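Local coordinates for mitotic checkpoint control protein kinase BUB1 (Drosophila melanogaster, PDB 6JKK) that probably acts as a protein kinase at the centromere and kinetochore in the mitotic checkpoint, this chain being its C-terminal kinase domain, at residues G65-G73 against V82-T90; E94-H102 against S113-L121. All coordinates share one frame; numbering follows the deposited sequence. Where two conformers were deposited one is given.

In the fold
Two neighbouring parts of a kinase N-lobe are joined here by contrasting means. Interaction 1 lies within the five-stranded sheet and is chiefly backbone: two strands of a hairpin zipped by amide-carbonyl bonds, partly buried and reaching the surface at its glycine-rich end. Interaction 2 is mostly buried and relies on side chains, with the helix of 94-102 packed against the run 113-121 through apolar groups and a hydrogen bond from His102. Strand 80-87 leads directly into helix 92-104, and the two contacts meet at a salt bridge between Lys85 and Glu94. Register is thus set by the backbone in interaction 1 and helix position in interaction 2 by side-chain packing, with one histidine adding a polar link.

Interaction 1 (G65-G73 against V82-T90); sequences GAYGSVYVG and VALKQERPT
Tyr71 and Leu84 face each other as a hydrogen-bonded antiparallel pair, the N-H of each donating a hydrogen bond to the O of the other; Tyr71 N reaches Leu84 O at 2.8 Å. Ser69 with Gln86 and Gly73 with Val82 repeat the pattern at alternate positions, the bond from Val82 N to Gly73 O being the longer of its pair at 3.1 Å. Beyond the strand Arg88 N still makes a straight 2.7 Å bond to Tyr67 O. Between these rungs Gly68 CA comes within 3.1 Å of Gln86 O, a CA-H...O contact, and a CB at Gly68 would clash with that oxygen.

These are β2 and β3 of the protein kinase N-lobe; the glycine-rich loop, GxGxxG through Gly63, Gly65 and Gly68, leads into the first of them. The second strand carries Lys85, the predicted ATP-binding lysine. Its chain is fully extended, each torsion near 180°, which sends NZ away from the hairpin to salt bridges with Asp207 and Glu94, while CG passes 4.2 Å from Val70 CG2.

Apolar contact on the other face comes from Leu84, whose CD1 lies 4.3 Å from Tyr71 CB. The same methyl also rests against the backbone of Gly73.

Polar side chains meet through water. One molecule donates to Gln86 OE1 at 2.6 Å, accepts from Arg88 NH1 in the guanidinium plane, and bonds Ser69 OG; Gln86 OE1 is also held by Leu43 N. A bend at chi3 (-51°) turns the Arg88 guanidinium back over the Tyr67 backbone, one face 4.2 Å from Tyr67 O.

Interaction 2 (E94-H102 against S113-L121); sequences EFYICLEIH and SYAHIDYAL
The αC helix of the kinase N-lobe lies here on the run that leads into strand 119-122, with Phe95, Cys98, Ile101 and His102 meeting Tyr114 to Ala120. Ile117 sits at the middle of the apolar contact. Its CD1 touches Phe95 CD1 at 3.9 Å and Cys98 CB at 4.0 Å, a position reached because CG1 stands anti to the carbonyl carbon (chi1 -65°) with the chain extended beyond it.

The Phe95 ring is sandwiched. Ala120 CB sits over one face toward the rim, 3.8 Å from Phe95 CE2, in a CH-pi contact, while Leu99 CD1 from the next turn of the same helix rests over the centre of the opposite face. Further along, Ile101 CG2 comes 4.0 Å from Tyr114 CB, the two side chains crossing at about a right angle; the Tyr114 hydroxyl is bonded elsewhere, to Ile169 O.

His102 carries the polar part. Its NE2 donates to Ala115 O at 2.9 Å, the oxygen lying close to the ring plane although the nitrogen comes from above the carbonyl plane. Over one face stands the edge of His116 in a T-shaped pair, CD2 leading, centroids 5.0 Å apart and planes at 89°. The rotation of His116 is fixed in turn by a 2.7 Å bond from its ND1 to Asp118 OD1. With a leucine in place of His102, Ala115 O would probably lose this donor and the His116 edge the flat ring it rests against.

Cys98 also touches Phe208, next to Asp207. Ile117, Cys98 and Phe208 in that order are consistent with part of the regulatory spine, and the Lys85-Glu94 bridge with the αC-in state, of protein kinases.

Interaction 1 (G65-G73 against V82-T90)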
loop_
_atom_site.group_PDB
_atom_site.type_symbol
_atom_site.label_atom_id
_atom_site.label_comp_id
_atom_site.label_asym_id
_atom_site.label_seq_id
_atom_site.Cartn_x
_atom_site.Cartn_y
_atom_site.Cartn_z
ATOM N N GLY A 65 -2.382 -11.082 15.170
ATOM C CA GLY A 65 -2.361 -9.966 16.100
ATOM C C GLY A 65 -3.441 -10.024 17.165
ATOM O O GLY A 65 -4.094 -11.051 17.356
ATOM N N ALA A 66 -3.626 -8.910 17.867
ATOM C CA ALA A 66 -4.610 -8.833 18.947
ATOM C C ALA A 66 -6.053 -8.871 18.435
ATOM O O ALA A 66 -6.956 -9.360 19.121
ATOM C CB ALA A 66 -4.376 -7.580 19.770
ATOM N N TYR A 67 -6.258 -8.353 17.228
ATOM C CA TYR A 67 -7.599 -8.211 16.674
ATOM C C TYR A 67 -7.762 -8.896 15.314
ATOM O O TYR A 67 -8.714 -8.621 14.575
ATOM C CB TYR A 67 -7.964 -6.729 16.585
ATOM C CG TYR A 67 -7.709 -5.993 17.879
ATOM C CD1 TYR A 67 -8.505 -6.223 18.993
ATOM C CD2 TYR A 67 -6.666 -5.079 17.991
ATOM C CE1 TYR A 67 -8.278 -5.562 20.181
ATOM C CE2 TYR A 67 -6.431 -4.410 19.178
ATOM C CZ TYR A 67 -7.240 -4.656 20.269
ATOM O OH TYR A 67 -7.012 -3.996 21.454
ATOM N N GLY A 68 -6.839 -9.799 14.990
ATOM C CA GLY A 68 -6.985 -10.591 13.784
ATOM C C GLY A 68 -5.768 -11.404 13.398
ATOM O O GLY A 68 -4.804 -11.517 14.159
ATOM N N SER A 69 -5.813 -11.964 12.195
ATOM C CA SER A 69 -4.709 -12.762 11.681
ATOM C C SER A 69 -4.786 -12.815 10.164
ATOM O O SER A 69 -5.799 -12.432 9.571
ATOM C CB SER A 69 -4.769 -14.181 12.258
ATOM O OG SER A 69 -5.975 -14.827 11.883
ATOM N N VAL A 70 -3.703 -13.267 9.538
ATOM C CA VAL A 70 -3.678 -13.491 8.098
ATOM C C VAL A 70 -3.179 -14.903 7.851
ATOM O O VAL A 70 -2.179 -15.333 8.444
ATOM C CB VAL A 70 -2.765 -12.473 7.362
ATOM C CG1 VAL A 70 -2.647 -12.834 5.887
ATOM C CG2 VAL A 70 -3.313 -11.065 7.500
ATOM N N TYR A 71 -3.885 -15.624 6.987
ATOM C CA TYR A 71 -3.531 -16.999 6.647
ATOM C C TYR A 71 -3.391 -17.129 5.140
ATOM O O TYR A 71 -4.058 -16.413 4.390
ATOM C CB TYR A 71 -4.610 -17.965 7.154
ATOM C CG TYR A 71 -4.442 -18.351 8.608
ATOM C CD1 TYR A 71 -4.869 -17.506 9.628
ATOM C CD2 TYR A 71 -3.848 -19.559 8.960
ATOM C CE1 TYR A 71 -4.701 -17.856 10.962
ATOM C CE2 TYR A 71 -3.685 -19.920 10.288
ATOM C CZ TYR A 71 -4.112 -19.063 11.283
ATOM O OH TYR A 71 -3.943 -19.416 12.604
ATOM N N VAL A 72 -2.509 -18.021 4.697
ATOM C CA VAL A 72 -2.412 -18.329 3.273
ATOM C C VAL A 72 -3.205 -19.609 3.029
ATOM O O VAL A 72 -3.208 -20.517 3.866
ATOM C CB VAL A 72 -0.939 -18.460 2.794
ATOM C CG1 VAL A 72 -0.171 -19.439 3.660
ATOM C CG2 VAL A 72 -0.875 -18.868 1.325
ATOM N N GLY A 73 -3.918 -19.664 1.907
ATOM C CA GLY A 73 -4.690 -20.843 1.567
ATOM C C GLY A 73 -4.825 -20.997 0.067
ATOM O O GLY A 73 -3.976 -20.521 -0.695
ATOM N N VAL A 82 -4.614 -17.852 -2.114
ATOM C CA VAL A 82 -5.279 -16.688 -1.546
ATOM C C VAL A 82 -4.732 -16.319 -0.166
ATOM O O VAL A 82 -4.144 -17.153 0.530
ATOM C CB VAL A 82 -6.816 -16.907 -1.476
ATOM C CG1 VAL A 82 -7.397 -17.110 -2.869
ATOM C CG2 VAL A 82 -7.152 -18.100 -0.594
ATOM N N ALA A 83 -4.907 -15.056 0.211
ATOM C CA ALA A 83 -4.669 -14.633 1.583
ATOM C C ALA A 83 -6.023 -14.512 2.243
ATOM O O ALA A 83 -6.952 -13.948 1.655
ATOM C CB ALA A 83 -3.965 -13.293 1.617
ATOM N N LEU A 84 -6.140 -15.031 3.459
ATOM C CA LEU A 84 -7.367 -14.874 4.225
ATOM C C LEU A 84 -7.095 -13.948 5.398
ATOM O O LEU A 84 -6.265 -14.253 6.260
ATOM C CB LEU A 84 -7.889 -16.235 4.708
ATOM C CG LEU A 84 -8.076 -17.269 3.593
ATOM C CD1 LEU A 84 -6.962 -18.286 3.624
ATOM C CD2 LEU A 84 -9.427 -17.970 3.668
ATOM N N LYS A 85 -7.779 -12.809 5.419
ATOM C CA LYS A 85 -7.572 -11.825 6.474
ATOM C C LYS A 85 -8.785 -11.752 7.378
ATOM O O LYS A 85 -9.891 -11.405 6.934
ATOM C CB LYS A 85 -7.296 -10.444 5.878
ATOM C CG LYS A 85 -7.083 -9.356 6.924
ATOM C CD LYS A 85 -6.873 -8.006 6.258
ATOM C CE LYS A 85 -6.658 -6.900 7.274
ATOM N NZ LYS A 85 -6.259 -5.637 6.581
ATOM N N GLN A 86 -8.568 -12.083 8.647
ATOM C CA GLN A 86 -9.631 -12.069 9.637
ATOM C C GLN A 86 -9.455 -10.884 10.571
ATOM O O GLN A 86 -8.336 -10.591 11.005
ATOM C CB GLN A 86 -9.602 -13.359 10.448
ATOM C CG GLN A 86 -10.717 -13.447 11.492
ATOM C CD GLN A 86 -10.990 -14.870 11.927
ATOM O OE1 GLN A 86 -10.102 -15.564 12.427
ATOM N NE2 GLN A 86 -12.222 -15.319 11.724
ATOM N N GLU A 87 -10.546 -10.189 10.875
ATOM C CA GLU A 87 -10.452 -9.078 11.816
ATOM C C GLU A 87 -11.663 -8.986 12.734
ATOM O O GLU A 87 -12.796 -9.214 12.308
ATOM C CB GLU A 87 -10.234 -7.752 11.078
ATOM C CG GLU A 87 -10.067 -6.554 12.011
ATOM C CD GLU A 87 -9.697 -5.277 11.281
ATOM O OE1 GLU A 87 -9.305 -5.350 10.096
ATOM O OE2 GLU A 87 -9.801 -4.198 11.901
ATOM N N ARG A 88 -11.398 -8.653 13.997
ATOM C CA ARG A 88 -12.428 -8.363 14.993
ATOM C C ARG A 88 -12.182 -6.961 15.560
ATOM O O ARG A 88 -11.043 -6.610 15.875
ATOM C CB ARG A 88 -12.395 -9.394 16.128
ATOM C CG ARG A 88 -12.645 -10.834 15.676
ATOM C CD ARG A 88 -12.332 -11.847 16.770
ATOM N NE ARG A 88 -11.004 -11.606 17.320
ATOM C CZ ARG A 88 -9.881 -12.116 16.824
ATOM N NH1 ARG A 88 -9.913 -12.921 15.767
ATOM N NH2 ARG A 88 -8.719 -11.821 17.392
ATOM N N PRO A 89 -13.238 -6.133 15.645
ATOM C CA PRO A 89 -14.588 -6.414 15.141
ATOM C C PRO A 89 -14.600 -6.374 13.622
ATOM O O PRO A 89 -13.594 -6.026 13.008
ATOM C CB PRO A 89 -15.411 -5.247 15.690
ATOM C CG PRO A 89 -14.431 -4.130 15.812
ATOM C CD PRO A 89 -13.138 -4.782 16.225
ATOM N N THR A 90 -15.725 -6.750 13.035
ATOM C CA THR A 90 -15.889 -6.760 11.584
ATOM C C THR A 90 -15.461 -5.426 10.979
ATOM O O THR A 90 -15.925 -4.366 11.407
ATOM C CB THR A 90 -17.353 -7.057 11.235
ATOM O OG1 THR A 90 -17.788 -8.215 11.965
ATOM C CG2 THR A 90 -17.530 -7.289 9.742
HETATM O O HOH W 1 -8.170 -14.350 13.609
#

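Interaction 2 (E94-H102 against S113-L121)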
loop_
_atom_site.group_PDB
_atom_site.type_symbol
_atom_site.label_atom_id
_atom_site.label_comp_id
_atom_site.label_asym_id
_atom_site.label_seq_id
_atom_site.Cartn_x
_atom_site.Cartn_y
_atom_site.Cartn_z
ATOM N N GLU A 94 -13.104 -1.518 5.391
ATOM C CA GLU A 94 -12.133 -2.038 4.439
ATOM C C GLU A 94 -12.808 -2.561 3.162
ATOM O O GLU A 94 -12.335 -2.302 2.051
ATOM C CB GLU A 94 -11.277 -3.122 5.094
ATOM C CG GLU A 94 -10.327 -3.812 4.140
ATOM C CD GLU A 94 -9.369 -4.715 4.869
ATOM O OE1 GLU A 94 -9.487 -4.829 6.108
ATOM O OE2 GLU A 94 -8.500 -5.301 4.202
ATOM N N PHE A 95 -13.926 -3.269 3.325
ATOM C CA PHE A 95 -14.682 -3.807 2.200
ATOM C C PHE A 95 -15.212 -2.639 1.366
ATOM O O PHE A 95 -15.099 -2.647 0.136
ATOM C CB PHE A 95 -15.826 -4.705 2.709
ATOM C CG PHE A 95 -16.449 -5.596 1.653
ATOM C CD1 PHE A 95 -15.795 -5.864 0.454
ATOM C CD2 PHE A 95 -17.712 -6.156 1.865
ATOM C CE1 PHE A 95 -16.382 -6.683 -0.516
ATOM C CE2 PHE A 95 -18.306 -6.975 0.906
ATOM C CZ PHE A 95 -17.647 -7.237 -0.287
ATOM N N TYR A 96 -15.753 -1.618 2.031
ATOM C CA TYR A 96 -16.247 -0.429 1.328
ATOM C C TYR A 96 -15.174 0.226 0.450
ATOM O O TYR A 96 -15.410 0.469 -0.734
ATOM C CB TYR A 96 -16.813 0.613 2.310
ATOM C CG TYR A 96 -16.985 1.983 1.667
ATOM C CD1 TYR A 96 -18.077 2.257 0.849
ATOM C CD2 TYR A 96 -16.046 2.995 1.868
ATOM C CE1 TYR A 96 -18.227 3.502 0.242
ATOM C CE2 TYR A 96 -16.188 4.247 1.266
ATOM C CZ TYR A 96 -17.281 4.491 0.459
ATOM O OH TYR A 96 -17.437 5.726 -0.137
ATOM N N ILE A 97 -14.012 0.515 1.034
ATOM C CA ILE A 97 -12.931 1.159 0.285
ATOM C C ILE A 97 -12.545 0.339 -0.948
ATOM O O ILE A 97 -12.416 0.877 -2.051
ATOM C CB ILE A 97 -11.670 1.388 1.159
ATOM C CG1 ILE A 97 -11.940 2.424 2.263
ATOM C CG2 ILE A 97 -10.480 1.799 0.281
ATOM C CD1 ILE A 97 -12.332 3.820 1.757
ATOM N N CYS A 98 -12.372 -0.965 -0.760
ATOM C CA CYS A 98 -11.943 -1.839 -1.847
ATOM C C CYS A 98 -12.967 -1.899 -2.962
ATOM O O CYS A 98 -12.615 -1.870 -4.142
ATOM C CB CYS A 98 -11.665 -3.245 -1.328
ATOM S SG CYS A 98 -10.140 -3.348 -0.405
ATOM N N LEU A 99 -14.239 -1.979 -2.590
ATOM C CA LEU A 99 -15.306 -1.958 -3.582
ATOM C C LEU A 99 -15.246 -0.650 -4.380
ATOM O O LEU A 99 -15.372 -0.656 -5.614
ATOM C CB LEU A 99 -16.667 -2.107 -2.891
ATOM C CG LEU A 99 -16.973 -3.499 -2.331
ATOM C CD1 LEU A 99 -18.168 -3.459 -1.380
ATOM C CD2 LEU A 99 -17.231 -4.486 -3.465
ATOM N N GLU A 100 -15.048 0.467 -3.679
ATOM C CA GLU A 100 -15.032 1.781 -4.336
ATOM C C GLU A 100 -13.843 1.919 -5.264
ATOM O O GLU A 100 -13.976 2.430 -6.374
ATOM C CB GLU A 100 -15.030 2.922 -3.310
ATOM C CG GLU A 100 -16.411 3.265 -2.758
ATOM C CD GLU A 100 -17.421 3.559 -3.855
ATOM O OE1 GLU A 100 -17.291 4.605 -4.531
ATOM O OE2 GLU A 100 -18.335 2.739 -4.051
ATOM N N ILE A 101 -12.675 1.473 -4.808
ATOM C CA ILE A 101 -11.494 1.520 -5.655
ATOM C C ILE A 101 -11.776 0.816 -6.985
ATOM O O ILE A 101 -11.554 1.376 -8.067
ATOM C CB ILE A 101 -10.271 0.889 -4.963
ATOM C CG1 ILE A 101 -9.731 1.830 -3.885
ATOM C CG2 ILE A 101 -9.172 0.622 -5.983
ATOM C CD1 ILE A 101 -8.670 1.207 -2.997
ATOM N N HIS A 102 -12.301 -0.400 -6.912
ATOM C CA HIS A 102 -12.522 -1.164 -8.134
ATOM C C HIS A 102 -13.722 -0.651 -8.931
ATOM O O HIS A 102 -13.840 -0.901 -10.128
ATOM C CB HIS A 102 -12.576 -2.671 -7.835
ATOM C CG HIS A 102 -11.232 -3.240 -7.496
ATOM N ND1 HIS A 102 -10.360 -3.714 -8.455
ATOM C CD2 HIS A 102 -10.586 -3.359 -6.311
ATOM C CE1 HIS A 102 -9.243 -4.114 -7.873
ATOM N NE2 HIS A 102 -9.356 -3.913 -6.571
ATOM N N SER A 113 -3.036 -3.426 -9.779
ATOM C CA SER A 113 -2.212 -2.674 -8.831
ATOM C C SER A 113 -2.861 -2.482 -7.468
ATOM O O SER A 113 -2.226 -1.951 -6.556
ATOM C CB SER A 113 -1.867 -1.292 -9.399
ATOM O OG SER A 113 -1.404 -1.384 -10.725
ATOM N N TYR A 114 -4.123 -2.883 -7.333
ATOM C CA TYR A 114 -4.834 -2.713 -6.069
ATOM C C TYR A 114 -5.442 -4.040 -5.655
ATOM O O TYR A 114 -6.032 -4.733 -6.486
ATOM C CB TYR A 114 -5.934 -1.646 -6.209
ATOM C CG TYR A 114 -5.395 -0.352 -6.772
ATOM C CD1 TYR A 114 -4.691 0.540 -5.964
ATOM C CD2 TYR A 114 -5.551 -0.045 -8.113
ATOM C CE1 TYR A 114 -4.169 1.711 -6.486
ATOM C CE2 TYR A 114 -5.033 1.122 -8.646
ATOM C CZ TYR A 114 -4.346 1.993 -7.829
ATOM O OH TYR A 114 -3.837 3.157 -8.361
ATOM N N ALA A 115 -5.292 -4.391 -4.380
ATOM C CA ALA A 115 -5.870 -5.624 -3.851
ATOM C C ALA A 115 -7.352 -5.685 -4.182
ATOM O O ALA A 115 -8.035 -4.666 -4.142
ATOM C CB ALA A 115 -5.667 -5.703 -2.348
ATOM N N HIS A 116 -7.833 -6.879 -4.521
ATOM C CA HIS A 116 -9.246 -7.094 -4.824
ATOM C C HIS A 116 -9.774 -8.119 -3.831
ATOM O O HIS A 116 -9.157 -9.176 -3.637
ATOM C CB HIS A 116 -9.403 -7.593 -6.269
ATOM C CG HIS A 116 -10.813 -7.936 -6.652
ATOM N ND1 HIS A 116 -11.328 -9.209 -6.521
ATOM C CD2 HIS A 116 -11.805 -7.182 -7.186
ATOM C CE1 HIS A 116 -12.583 -9.220 -6.946
ATOM N NE2 HIS A 116 -12.896 -8.003 -7.353
ATOM N N ILE A 117 -10.880 -7.797 -3.167
ATOM C CA ILE A 117 -11.505 -8.765 -2.266
ATOM C C ILE A 117 -12.364 -9.695 -3.114
ATOM O O ILE A 117 -13.425 -9.301 -3.625
ATOM C CB ILE A 117 -12.288 -8.064 -1.119
ATOM C CG1 ILE A 117 -11.311 -7.292 -0.237
ATOM C CG2 ILE A 117 -13.079 -9.078 -0.257
ATOM C CD1 ILE A 117 -11.945 -6.534 0.919
ATOM N N ASP A 118 -11.867 -10.916 -3.313
ATOM C CA ASP A 118 -12.561 -11.893 -4.140
ATOM C C ASP A 118 -13.830 -12.387 -3.457
ATOM O O ASP A 118 -14.855 -12.611 -4.110
ATOM C CB ASP A 118 -11.658 -13.091 -4.440
ATOM C CG ASP A 118 -10.476 -12.738 -5.326
ATOM O OD1 ASP A 118 -10.489 -11.665 -5.966
ATOM O OD2 ASP A 118 -9.537 -13.558 -5.391
ATOM N N TYR A 119 -13.739 -12.583 -2.143
ATOM C CA TYR A 119 -14.854 -13.087 -1.351
ATOM C C TYR A 119 -14.826 -12.483 0.043
ATOM O O TYR A 119 -13.751 -12.169 0.582
ATOM C CB TYR A 119 -14.815 -14.620 -1.267
ATOM C CG TYR A 119 -15.039 -15.280 -2.606
ATOM C CD1 TYR A 119 -13.967 -15.714 -3.378
ATOM C CD2 TYR A 119 -16.322 -15.436 -3.113
ATOM C CE1 TYR A 119 -14.172 -16.301 -4.613
ATOM C CE2 TYR A 119 -16.537 -16.021 -4.341
ATOM C CZ TYR A 119 -15.460 -16.453 -5.086
ATOM O OH TYR A 119 -15.683 -17.037 -6.314
ATOM N N ALA A 120 -16.013 -12.318 0.621
ATOM C CA ALA A 120 -16.138 -11.749 1.958
ATOM C C ALA A 120 -17.075 -12.581 2.812
ATOM O O ALA A 120 -18.225 -12.815 2.444
ATOM C CB ALA A 120 -16.642 -10.303 1.884
ATOM N N LEU A 121 -16.580 -13.028 3.960
ATOM C CA LEU A 121 -17.432 -13.697 4.926
ATOM C C LEU A 121 -17.599 -12.722 6.081
ATOM O O LEU A 121 -16.623 -12.357 6.743
ATOM C CB LEU A 121 -16.777 -14.994 5.395
ATOM C CG LEU A 121 -17.595 -15.951 6.256
ATOM C CD1 LEU A 121 -18.793 -16.474 5.472
ATOM C CD2 LEU A 121 -16.719 -17.098 6.747
#